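Local coordinates for MPT synthase subunit 2 (Burkholderia ambifaria, PDB 7L32), which probably forms the catalytic large subunit of molybdopterin synthase, which transfers sulfur to the cyclic pterin precursor to make the dithiolene of molybdopterin, at residues Glu60-Pro63 against Gly64-Glu67; Val89-Val92 against Gly93-Pro97; Met122-Leu125 against Lys126-Pro130; Ala23-Ala26 against Ala27-Arg31; Asp151-Leu154 against Ala155-Val159. One frame throughout, in Å; residues are numbered along the deposited sequence. Where two conformers were deposited one is given.

Contact 1. Residues Glu60-Pro63 against Gly64-Glu67; sequences EHYP and GMTE
Tyr-62 and Thr-66 hold each other through two bonds as strand 57-61 turns into helix 65-80. The backbone N of Tyr-62 donates to Thr-66 OG1 at 2.9 Å, while Thr-66 N returns a nearly straight bond (173°) to Tyr-62 O. With chi1 at -56°, the Thr-66 hydroxyl lies beside its own backbone N, so amide and hydroxyl face the same residue. Outward from this pair, Met-65 covers one face of the Tyr-62 phenol ring: its CB is 3.8 Å from the ring centroid in a CH-pi contact, and the bent end of the chain curls back so that CE comes within 3.4 Å of Tyr-62 CE2. The sulfur stays above the same ring in a more distant Met-aromatic contact. Gly-64 sits at the N-cap with positive phi (85°), and its N donates to Glu-67 OE1 at 2.8 Å, from above the carboxylate plane, resembling one of the two bonds of a capping box. The other oxygen, Glu-67 OE2, takes a proton from a water that also bonds to His-61 NE2 at 2.8 Å, while OE1 lies near the edge of the imidazole. A second shell fixes the turn: Thr-66 OG1 is also hydrogen-bonded to Pro-130 O, and Ile-14 packs on His-61, Thr-66 and Glu-67. Because OG1 accepts from Tyr-62 N, its own proton is probably directed to Pro-130. One hydroxyl thus ties the helix start to two separate chain segments, and the carboxylate of Glu-67 would be favoured by its place at the positive end of the helix dipole.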
# COMPACT_ATOMS: atom_id res chain seq x y z
N GLU A 60 -17.42 -13.89 -10.44
CA GLU A 60 -17.74 -13.47 -11.80
C GLU A 60 -18.09 -11.99 -11.80
O GLU A 60 -18.65 -11.47 -10.83
CB GLU A 60 -18.91 -14.29 -12.39
CG GLU A 60 -18.55 -15.72 -12.81
CD GLU A 60 -17.18 -15.85 -13.47
OE1 GLU A 60 -16.82 -14.98 -14.31
OE2 GLU A 60 -16.45 -16.82 -13.15
N HIS A 61 -17.74 -11.33 -12.89
CA HIS A 61 -18.04 -9.92 -13.10
C HIS A 61 -19.13 -9.82 -14.17
O HIS A 61 -19.58 -10.82 -14.73
CB HIS A 61 -16.79 -9.15 -13.52
CG HIS A 61 -16.29 -9.51 -14.88
ND1 HIS A 61 -15.98 -10.80 -15.25
CD2 HIS A 61 -16.06 -8.75 -15.98
CE1 HIS A 61 -15.58 -10.82 -16.51
NE2 HIS A 61 -15.61 -9.59 -16.97
N TYR A 62 -19.57 -8.58 -14.43
CA TYR A 62 -20.49 -8.27 -15.53
C TYR A 62 -19.67 -7.65 -16.65
O TYR A 62 -19.27 -6.48 -16.54
CB TYR A 62 -21.58 -7.31 -15.04
CG TYR A 62 -22.79 -7.07 -15.97
CD1 TYR A 62 -22.68 -7.16 -17.35
CD2 TYR A 62 -24.03 -6.74 -15.44
CE1 TYR A 62 -23.78 -6.93 -18.19
CE2 TYR A 62 -25.14 -6.51 -16.26
CZ TYR A 62 -25.00 -6.60 -17.63
OH TYR A 62 -26.10 -6.38 -18.45
N PRO A 63 -19.35 -8.39 -17.71
CA PRO A 63 -18.41 -7.88 -18.73
C PRO A 63 -18.81 -6.51 -19.26
O PRO A 63 -19.97 -6.27 -19.61
CB PRO A 63 -18.46 -8.95 -19.82
CG PRO A 63 -18.79 -10.19 -19.08
CD PRO A 63 -19.75 -9.78 -18.00
N GLY A 64 -17.84 -5.59 -19.27
CA GLY A 64 -18.10 -4.22 -19.67
C GLY A 64 -18.62 -3.37 -18.52
O GLY A 64 -18.04 -2.34 -18.20
N MET A 65 -19.71 -3.82 -17.90
CA MET A 65 -20.31 -3.08 -16.78
C MET A 65 -19.33 -2.93 -15.61
O MET A 65 -19.14 -1.83 -15.06
CB MET A 65 -21.57 -3.82 -16.33
CG MET A 65 -22.21 -3.35 -15.04
SD MET A 65 -23.54 -2.14 -15.31
CE MET A 65 -24.73 -3.12 -16.21
N THR A 66 -18.70 -4.02 -15.20
CA THR A 66 -17.83 -3.94 -14.03
C THR A 66 -16.61 -3.06 -14.32
O THR A 66 -16.22 -2.25 -13.48
CB THR A 66 -17.41 -5.34 -13.57
OG1 THR A 66 -18.58 -6.12 -13.30
CG2 THR A 66 -16.56 -5.25 -12.25
N GLU A 67 -16.02 -3.20 -15.51
CA GLU A 67 -14.88 -2.35 -15.87
C GLU A 67 -15.26 -0.87 -15.83
O GLU A 67 -14.51 -0.04 -15.30
CB GLU A 67 -14.34 -2.72 -17.26
CG GLU A 67 -13.56 -4.03 -17.31
CD GLU A 67 -14.41 -5.24 -17.71
OE1 GLU A 67 -15.66 -5.21 -17.57
OE2 GLU A 67 -13.81 -6.23 -18.17
O HOH W 1 -14.68 -8.32 -19.23

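Contact 2. Residues Val89-Val92 against Gly93-Pro97; sequences VHRV and GRLLP
Leu-95 reaches back over the bend in the chain to lay a methyl on the guanidinium of Arg-91. Its CD2 stands over the centre of one face of that group, 3.7 Å from Arg-91 CZ and equally near NH1. The Arg-91 chain bends at chi3 (70°), which swings the flat end round beneath the leucine. Hydrogen bonds hold the plane in place: NH2 bonds to Thr-16 O and NH1 to Gln-100 O, so the apolar methyl meets a group whose polar edges are already engaged, and the face is left for the methyl. Leu-95 also packs on Val-45. Val-92 and Gly-93 form the bend itself. Gly-93 has a positive phi (102°), and at its backbone angles a CB would run into Val-92 O; this glycine lets the chain change direction between strands 85-91 and 93-95. The two strands belong to different sheets: 85-91 is an inner strand of the mixed sheet, whereas 93-95 lies at the margin of the antiparallel sheet beside strand 57-61, an arrangement consistent with the alpha/beta hammerhead fold of MoaE proteins. The CB of Val-92 points away from the second strand, and the side chain packs on Ile-14 and His-61. Just before the bend, His-90 ND1 donates to Arg-91 O at 2.9 Å (151°), the acceptor lying in the imidazole plane. That bond fixes the rotation of a ring which is also stacked with Phe-131 and packs against Leu-59 of the antiparallel sheet.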
# COMPACT_ATOMS: atom_id res chain seq x y z
N VAL A 89 -6.17 -4.05 -10.90
CA VAL A 89 -6.31 -5.36 -11.55
C VAL A 89 -7.15 -6.24 -10.63
O VAL A 89 -6.80 -6.44 -9.46
CB VAL A 89 -4.96 -6.03 -11.83
CG1 VAL A 89 -5.17 -7.36 -12.61
CG2 VAL A 89 -4.01 -5.09 -12.61
N HIS A 90 -8.26 -6.77 -11.15
CA HIS A 90 -9.11 -7.64 -10.34
C HIS A 90 -9.25 -8.98 -11.06
O HIS A 90 -9.41 -9.02 -12.28
CB HIS A 90 -10.49 -7.00 -10.10
CG HIS A 90 -11.18 -7.51 -8.88
ND1 HIS A 90 -11.53 -8.83 -8.71
CD2 HIS A 90 -11.65 -6.86 -7.78
CE1 HIS A 90 -12.15 -8.98 -7.55
NE2 HIS A 90 -12.25 -7.80 -6.97
N ARG A 91 -9.15 -10.07 -10.31
CA ARG A 91 -9.28 -11.39 -10.92
C ARG A 91 -10.71 -11.89 -10.80
O ARG A 91 -11.48 -11.44 -9.94
CB ARG A 91 -8.33 -12.39 -10.28
CG ARG A 91 -6.86 -12.03 -10.50
CD ARG A 91 -5.96 -13.06 -9.86
NE ARG A 91 -6.00 -14.33 -10.57
CZ ARG A 91 -5.62 -15.49 -10.05
NH1 ARG A 91 -5.22 -15.58 -8.79
NH2 ARG A 91 -5.66 -16.59 -10.80
N VAL A 92 -11.06 -12.82 -11.69
CA VAL A 92 -12.33 -13.55 -11.65
C VAL A 92 -12.02 -15.03 -11.91
O VAL A 92 -10.89 -15.40 -12.23
CB VAL A 92 -13.36 -13.02 -12.66
CG1 VAL A 92 -13.83 -11.63 -12.25
CG2 VAL A 92 -12.77 -12.98 -14.07
N GLY A 93 -13.04 -15.86 -11.76
CA GLY A 93 -12.88 -17.29 -11.92
C GLY A 93 -12.82 -18.03 -10.60
O GLY A 93 -13.26 -17.55 -9.55
N ARG A 94 -12.26 -19.23 -10.65
CA ARG A 94 -12.17 -20.11 -9.49
C ARG A 94 -10.87 -19.79 -8.75
O ARG A 94 -9.77 -20.07 -9.25
CB ARG A 94 -12.23 -21.57 -9.93
CG ARG A 94 -12.45 -22.57 -8.81
CD ARG A 94 -12.61 -23.97 -9.40
NE ARG A 94 -12.46 -25.01 -8.39
CZ ARG A 94 -11.28 -25.53 -8.04
NH1 ARG A 94 -10.15 -25.11 -8.58
NH2 ARG A 94 -11.25 -26.51 -7.14
N LEU A 95 -10.99 -19.22 -7.56
CA LEU A 95 -9.84 -18.75 -6.78
C LEU A 95 -9.73 -19.56 -5.51
O LEU A 95 -10.72 -19.74 -4.79
CB LEU A 95 -9.98 -17.26 -6.46
CG LEU A 95 -10.16 -16.33 -7.67
CD1 LEU A 95 -10.66 -14.97 -7.21
CD2 LEU A 95 -8.86 -16.19 -8.46
N LEU A 96 -8.53 -20.08 -5.23
CA LEU A 96 -8.27 -20.93 -4.08
C LEU A 96 -7.78 -20.11 -2.90
O LEU A 96 -7.35 -18.96 -3.06
CB LEU A 96 -7.24 -22.00 -4.44
CG LEU A 96 -7.74 -23.05 -5.44
CD1 LEU A 96 -6.65 -24.04 -5.82
CD2 LEU A 96 -8.94 -23.77 -4.85
N PRO A 97 -7.84 -20.66 -1.69
CA PRO A 97 -7.21 -19.99 -0.54
C PRO A 97 -5.76 -19.65 -0.83
O PRO A 97 -5.01 -20.45 -1.41
CB PRO A 97 -7.33 -21.02 0.59
CG PRO A 97 -8.53 -21.85 0.20
CD PRO A 97 -8.51 -21.92 -1.29

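Contact 3. Residues Met122-Leu125 against Lys126-Pro130; sequences MDYL and KTEAP
Met-122 and Lys-126 run alongside each other on the last turns of helix 111-128, pointing the same way, with the methyl CE of Met-122 3.8 Å from CE of Lys-126. Two bends, at chi2 and chi3, fold the methionine chain back against the lysine methylenes, and Arg-111 of the second subunit packs on both. The buried side continues at Leu-125, whose isobutyl group enters the core between Leu-70 of helix 65-80 and Ile-88, His-90 and Val-102 of the mixed sheet. Tyr-124 and Glu-128 form the more exposed side. The Tyr-124 ring meets the Glu-128 chain at its edge, CE1 lying 3.6 Å from Glu-128 CG, and the carboxylate leads away. Between the two sides, Asp-123 O is gripped twice by Thr-127: OG1 donates at 2.9 Å and the backbone N at 3.1 Å, from opposite faces of the carbonyl plane. A chi1 of 61° tucks that hydroxyl back over the preceding turn, a common use of threonine within a helix. Ala-129 N bonds to Leu-125 O at 3.0 Å as the helix, packed on the mixed sheet, gives way to strand 131-136; a water lies within bonding distance of Leu-125 O and Ala-129 O. The Asp-123 carboxylate, which also serves Trp-157, forms a salt bridge with Arg-111 of the second subunit. Its buried charge is thus probably offset across the dimer interface, while the hydroxyl occupies a carbonyl near the C-terminal end of the helix.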
# COMPACT_ATOMS: atom_id res chain seq x y z
N MET A 122 -10.19 1.20 -2.81
CA MET A 122 -10.54 -0.13 -2.28
C MET A 122 -11.92 -0.12 -1.62
O MET A 122 -12.73 -1.04 -1.84
CB MET A 122 -9.49 -0.62 -1.26
CG MET A 122 -8.26 -1.32 -1.92
SD MET A 122 -8.73 -2.75 -2.95
CE MET A 122 -9.51 -3.79 -1.72
N ASP A 123 -12.22 0.91 -0.81
CA ASP A 123 -13.53 1.00 -0.15
C ASP A 123 -14.66 1.05 -1.19
O ASP A 123 -15.68 0.38 -1.05
CB ASP A 123 -13.61 2.24 0.74
CG ASP A 123 -12.83 2.08 2.04
OD1 ASP A 123 -12.47 0.94 2.42
OD2 ASP A 123 -12.58 3.13 2.66
N TYR A 124 -14.50 1.90 -2.20
CA TYR A 124 -15.52 2.08 -3.23
C TYR A 124 -15.65 0.81 -4.08
O TYR A 124 -16.77 0.36 -4.40
CB TYR A 124 -15.13 3.29 -4.09
CG TYR A 124 -16.15 4.00 -4.95
CD1 TYR A 124 -17.41 3.46 -5.20
CD2 TYR A 124 -15.80 5.19 -5.60
CE1 TYR A 124 -18.32 4.12 -6.04
CE2 TYR A 124 -16.71 5.86 -6.44
CZ TYR A 124 -17.96 5.31 -6.66
OH TYR A 124 -18.87 5.96 -7.48
N LEU A 125 -14.51 0.20 -4.42
CA LEU A 125 -14.51 -1.07 -5.14
C LEU A 125 -15.30 -2.14 -4.37
O LEU A 125 -16.18 -2.81 -4.93
CB LEU A 125 -13.06 -1.53 -5.36
CG LEU A 125 -12.76 -2.81 -6.15
CD1 LEU A 125 -11.34 -2.72 -6.73
CD2 LEU A 125 -12.90 -4.09 -5.29
N LYS A 126 -14.97 -2.32 -3.08
CA LYS A 126 -15.55 -3.41 -2.31
C LYS A 126 -17.05 -3.22 -2.07
O LYS A 126 -17.80 -4.20 -1.96
CB LYS A 126 -14.81 -3.56 -0.98
CG LYS A 126 -13.43 -4.21 -1.13
CD LYS A 126 -13.58 -5.70 -1.51
CE LYS A 126 -12.23 -6.42 -1.68
NZ LYS A 126 -12.37 -7.91 -2.00
N THR A 127 -17.51 -1.98 -2.04
CA THR A 127 -18.92 -1.72 -1.79
C THR A 127 -19.74 -1.51 -3.06
O THR A 127 -20.96 -1.74 -3.02
CB THR A 127 -19.08 -0.51 -0.85
OG1 THR A 127 -18.53 0.67 -1.47
CG2 THR A 127 -18.36 -0.76 0.47
N GLU A 128 -19.12 -1.13 -4.18
CA GLU A 128 -19.92 -0.77 -5.35
C GLU A 128 -19.62 -1.52 -6.65
O GLU A 128 -20.48 -1.52 -7.54
CB GLU A 128 -19.83 0.74 -5.63
CG GLU A 128 -20.44 1.61 -4.52
CD GLU A 128 -21.92 1.33 -4.28
OE1 GLU A 128 -22.66 1.11 -5.27
OE2 GLU A 128 -22.33 1.31 -3.10
N ALA A 129 -18.45 -2.12 -6.82
CA ALA A 129 -18.15 -2.76 -8.11
C ALA A 129 -18.96 -4.04 -8.27
O ALA A 129 -18.98 -4.88 -7.36
CB ALA A 129 -16.65 -3.07 -8.23
N PRO A 130 -19.65 -4.24 -9.41
CA PRO A 130 -20.50 -5.43 -9.57
C PRO A 130 -19.72 -6.73 -9.74
O PRO A 130 -19.14 -6.98 -10.80
CB PRO A 130 -21.32 -5.12 -10.83
CG PRO A 130 -21.20 -3.65 -11.03
CD PRO A 130 -19.83 -3.28 -10.51
O HOH W 2 -17.63 -5.34 -5.09

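Contact 4. Residues Ala23-Ala26 against Ala27-Arg31; sequences AEVA and ALRAR
Ala-27 N bonds to Ala-23 O at 3.0 Å, and the next three amides, of Leu-28, Arg-29 and Ala-30, reach the carbonyls of Glu-24, Val-25 and Ala-26 in the same regular alpha-helical way; the run closes with Arg-31 N on Ala-27 O. Side chains add little across this turn, because two of the residues with much surface in the contact are alanines. Ala-26 and Ala-27 offer methyls that lie close to the backbone, with Ala-27 CB 3.6 Å from Ala-23 O. Val-25 and Arg-29 lie side by side on the flank near Leu-38, where Val-25 CG1 is 4.1 Å from Arg-29 NE. The arginine was modelled in two conformers, so its weak bonds to Gly-36 O and to Val-42 O of the second subunit are tentative. On another flank a water links Glu-24 to Arg-31, seven residues on: it donates to Glu-24 O at 2.8 Å and accepts from Arg-31 NH2 at 3.1 Å, at the edge of the guanidinium, with only a weak, long bond to Glu-24 OE1. One face of that guanidinium lies against Leu-28 CA, since the Arg-31 chain turns back at chi3 (-59°). Glu-24 and Arg-31 do not pair directly; the carboxylate forms a salt bridge with Arg-13 instead. Leu-28, its chi1 near -177°, directs its isobutyl group toward Ala-105, Val-107 and Asp-85. Helix 21-30 is amphipathic, its buried residues Val-25 and Leu-28 set on one face of the four-stranded mixed sheet and its alanines outward, as in alpha/beta folds.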
# COMPACT_ATOMS: atom_id res chain seq x y z
N ALA A 23 5.58 -6.06 -11.59
CA ALA A 23 5.40 -5.60 -12.96
C ALA A 23 4.35 -4.50 -13.05
O ALA A 23 4.54 -3.51 -13.77
CB ALA A 23 5.04 -6.77 -13.87
N GLU A 24 3.24 -4.64 -12.31
CA GLU A 24 2.20 -3.61 -12.37
C GLU A 24 2.68 -2.31 -11.76
O GLU A 24 2.40 -1.23 -12.28
CB GLU A 24 0.92 -4.08 -11.67
CG GLU A 24 0.29 -5.35 -12.27
CD GLU A 24 -0.07 -5.22 -13.76
OE1 GLU A 24 -0.46 -4.12 -14.21
OE2 GLU A 24 0.04 -6.23 -14.49
N VAL A 25 3.43 -2.40 -10.65
CA VAL A 25 3.98 -1.21 -10.01
C VAL A 25 4.98 -0.51 -10.92
O VAL A 25 4.93 0.71 -11.08
CB VAL A 25 4.60 -1.61 -8.65
CG1 VAL A 25 5.64 -0.59 -8.18
CG2 VAL A 25 3.49 -1.77 -7.63
N ALA A 26 5.85 -1.28 -11.58
CA ALA A 26 6.83 -0.68 -12.49
C ALA A 26 6.15 0.04 -13.65
O ALA A 26 6.58 1.12 -14.06
CB ALA A 26 7.80 -1.73 -13.02
N ALA A 27 5.10 -0.56 -14.21
CA ALA A 27 4.40 0.09 -15.31
C ALA A 27 3.72 1.39 -14.85
O ALA A 27 3.76 2.39 -15.57
CB ALA A 27 3.38 -0.87 -15.93
N LEU A 28 3.11 1.39 -13.65
CA LEU A 28 2.51 2.61 -13.13
C LEU A 28 3.55 3.71 -12.96
O LEU A 28 3.32 4.87 -13.33
CB LEU A 28 1.78 2.34 -11.81
CG LEU A 28 1.03 3.53 -11.20
CD1 LEU A 28 -0.05 4.01 -12.17
CD2 LEU A 28 0.42 3.22 -9.80
N ARG A 29 4.73 3.37 -12.41
CA ARG A 29 5.79 4.36 -12.27
C ARG A 29 6.25 4.87 -13.63
O ARG A 29 6.56 6.06 -13.79
CB ARG A 29 6.98 3.76 -11.51
CG ARG A 29 6.69 3.35 -10.09
CD ARG A 29 8.02 3.08 -9.36
NE ARG A 29 7.85 2.87 -7.92
CZ ARG A 29 7.71 3.85 -7.03
NH1 ARG A 29 7.65 5.11 -7.40
NH2 ARG A 29 7.65 3.54 -5.74
N ALA A 30 6.33 3.98 -14.62
CA ALA A 30 6.76 4.40 -15.95
C ALA A 30 5.76 5.36 -16.60
O ALA A 30 6.15 6.13 -17.48
CB ALA A 30 6.97 3.18 -16.85
N ARG A 31 4.49 5.33 -16.20
CA ARG A 31 3.51 6.28 -16.70
C ARG A 31 3.48 7.58 -15.91
O ARG A 31 2.69 8.48 -16.25
CB ARG A 31 2.10 5.65 -16.74
CG ARG A 31 2.00 4.47 -17.72
CD ARG A 31 0.55 3.97 -17.87
NE ARG A 31 -0.08 3.54 -16.63
CZ ARG A 31 0.06 2.32 -16.12
NH1 ARG A 31 0.87 1.43 -16.67
NH2 ARG A 31 -0.65 1.98 -15.05
O HOH W 3 0.12 -0.70 -13.81

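Contact 5. Residues Asp151-Leu154 against Ala155-Val159; sequences DAAL and ARWGV
The backbone N of Trp-157 bonds to Ala-153 O at 2.9 Å, and the indole of the same residue comes close to that oxygen obliquely to the ring, CD1 lying 3.0 Å from it. Arg-156 N and Ala-152 O make the preceding helical bond, after which helix 151-156 ends in a Schellman motif. Gly-158 takes a positive phi of 83°, and Val-159 N donates to Leu-154 O at 3.0 Å, five residues back, while Gly-158 N bonds to Ala-155 O at 3.2 Å. The reversal brings Val-159 CG2 to 3.7 Å of Leu-154 CD2, the side chains crossing at about a right angle; this is the apolar pairing that commonly flanks such a cap. On the other side, Arg-156 lies extended over the indole. CG sits 4.0 Å above the ring plane of Trp-157, and Trp-157 CH2 lies 3.4 Å from the guanidinium plane, toward its rim. The Arg-156 tip forms a salt bridge with Glu-119, and the indole NE1 bonds to Asp-123, both on helix 111-128, where Phe-120 meets Trp-157 edge-to-face. Arg-156 of the second subunit packs on its counterpart. Trp-157 is therefore held by its backbone N, its NE1 and the Arg-156 chain over one face, and Glu-119 probably balances the arginine charge, so the short helix is joined to helix 111-128 by polar bonds as well as ring contacts.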
# COMPACT_ATOMS: atom_id res chain seq x y z
N ASP A 151 -20.30 0.98 6.47
CA ASP A 151 -20.93 2.25 6.80
C ASP A 151 -19.95 3.23 7.41
O ASP A 151 -20.14 4.44 7.29
CB ASP A 151 -22.09 2.02 7.78
CG ASP A 151 -23.24 1.26 7.16
OD1 ASP A 151 -23.50 1.46 5.95
OD2 ASP A 151 -23.87 0.46 7.88
N ALA A 152 -18.81 2.74 7.92
CA ALA A 152 -17.86 3.70 8.46
C ALA A 152 -17.07 4.35 7.34
O ALA A 152 -16.77 5.55 7.41
CB ALA A 152 -16.90 2.99 9.42
N ALA A 153 -16.80 3.60 6.27
CA ALA A 153 -16.10 4.17 5.13
C ALA A 153 -16.96 5.21 4.43
O ALA A 153 -16.47 6.27 4.02
CB ALA A 153 -15.68 3.06 4.16
N LEU A 154 -18.26 4.93 4.30
CA LEU A 154 -19.15 5.88 3.64
C LEU A 154 -19.17 7.20 4.38
O LEU A 154 -19.10 8.27 3.75
CB LEU A 154 -20.58 5.32 3.58
CG LEU A 154 -20.88 4.07 2.76
CD1 LEU A 154 -22.38 3.85 2.69
CD2 LEU A 154 -20.26 4.19 1.37
N ALA A 155 -19.24 7.16 5.71
CA ALA A 155 -19.20 8.39 6.47
C ALA A 155 -17.85 9.07 6.31
O ALA A 155 -17.78 10.30 6.16
CB ALA A 155 -19.50 8.11 7.95
N ARG A 156 -16.77 8.28 6.32
CA ARG A 156 -15.43 8.85 6.19
C ARG A 156 -15.28 9.64 4.90
O ARG A 156 -14.68 10.72 4.89
CB ARG A 156 -14.37 7.75 6.25
CG ARG A 156 -12.97 8.26 5.92
CD ARG A 156 -11.89 7.17 6.06
NE ARG A 156 -10.55 7.71 5.88
CZ ARG A 156 -9.45 6.97 5.83
NH1 ARG A 156 -9.50 5.65 5.90
NH2 ARG A 156 -8.27 7.56 5.68
N TRP A 157 -15.82 9.12 3.80
CA TRP A 157 -15.61 9.75 2.50
C TRP A 157 -16.72 10.76 2.14
O TRP A 157 -16.74 11.25 1.01
CB TRP A 157 -15.43 8.69 1.41
CG TRP A 157 -14.30 7.68 1.68
CD1 TRP A 157 -14.42 6.32 1.79
CD2 TRP A 157 -12.90 7.98 1.90
NE1 TRP A 157 -13.19 5.75 2.05
CE2 TRP A 157 -12.24 6.75 2.12
CE3 TRP A 157 -12.14 9.17 1.91
CZ2 TRP A 157 -10.85 6.66 2.36
CZ3 TRP A 157 -10.76 9.08 2.16
CH2 TRP A 157 -10.13 7.84 2.37
N GLY A 158 -17.66 11.03 3.05
CA GLY A 158 -18.66 12.07 2.87
C GLY A 158 -19.88 11.71 2.05
O GLY A 158 -20.56 12.61 1.56
N VAL A 159 -20.22 10.43 1.95
CA VAL A 159 -21.36 9.99 1.16
C VAL A 159 -22.39 9.33 2.07
O VAL A 159 -22.06 8.79 3.13
CB VAL A 159 -20.93 9.04 0.02
CG1 VAL A 159 -19.90 9.72 -0.90
CG2 VAL A 159 -20.38 7.75 0.57

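Overall arrangement
Contact 3 is the buried member of the set, at the end of helix 111-128, and side chains bond it to contacts 1 and 5, which both lie at the surface; contacts 2 and 4 are partly buried. Contacts 1 and 2 reach the same antiparallel sheet through neighbouring strands 57-61 and 93-95 and touch each other; both pass bends at glycine. Contact 4 lies on the other side of the mixed sheet from contact 3 and touches contact 2 through Glu-24 and Val-89. Its chemistry is mainly backbone bonds, with a water and a salt bridge at its edge, against helix caps in contacts 1 and 5, whose centres lie about 25 Å apart.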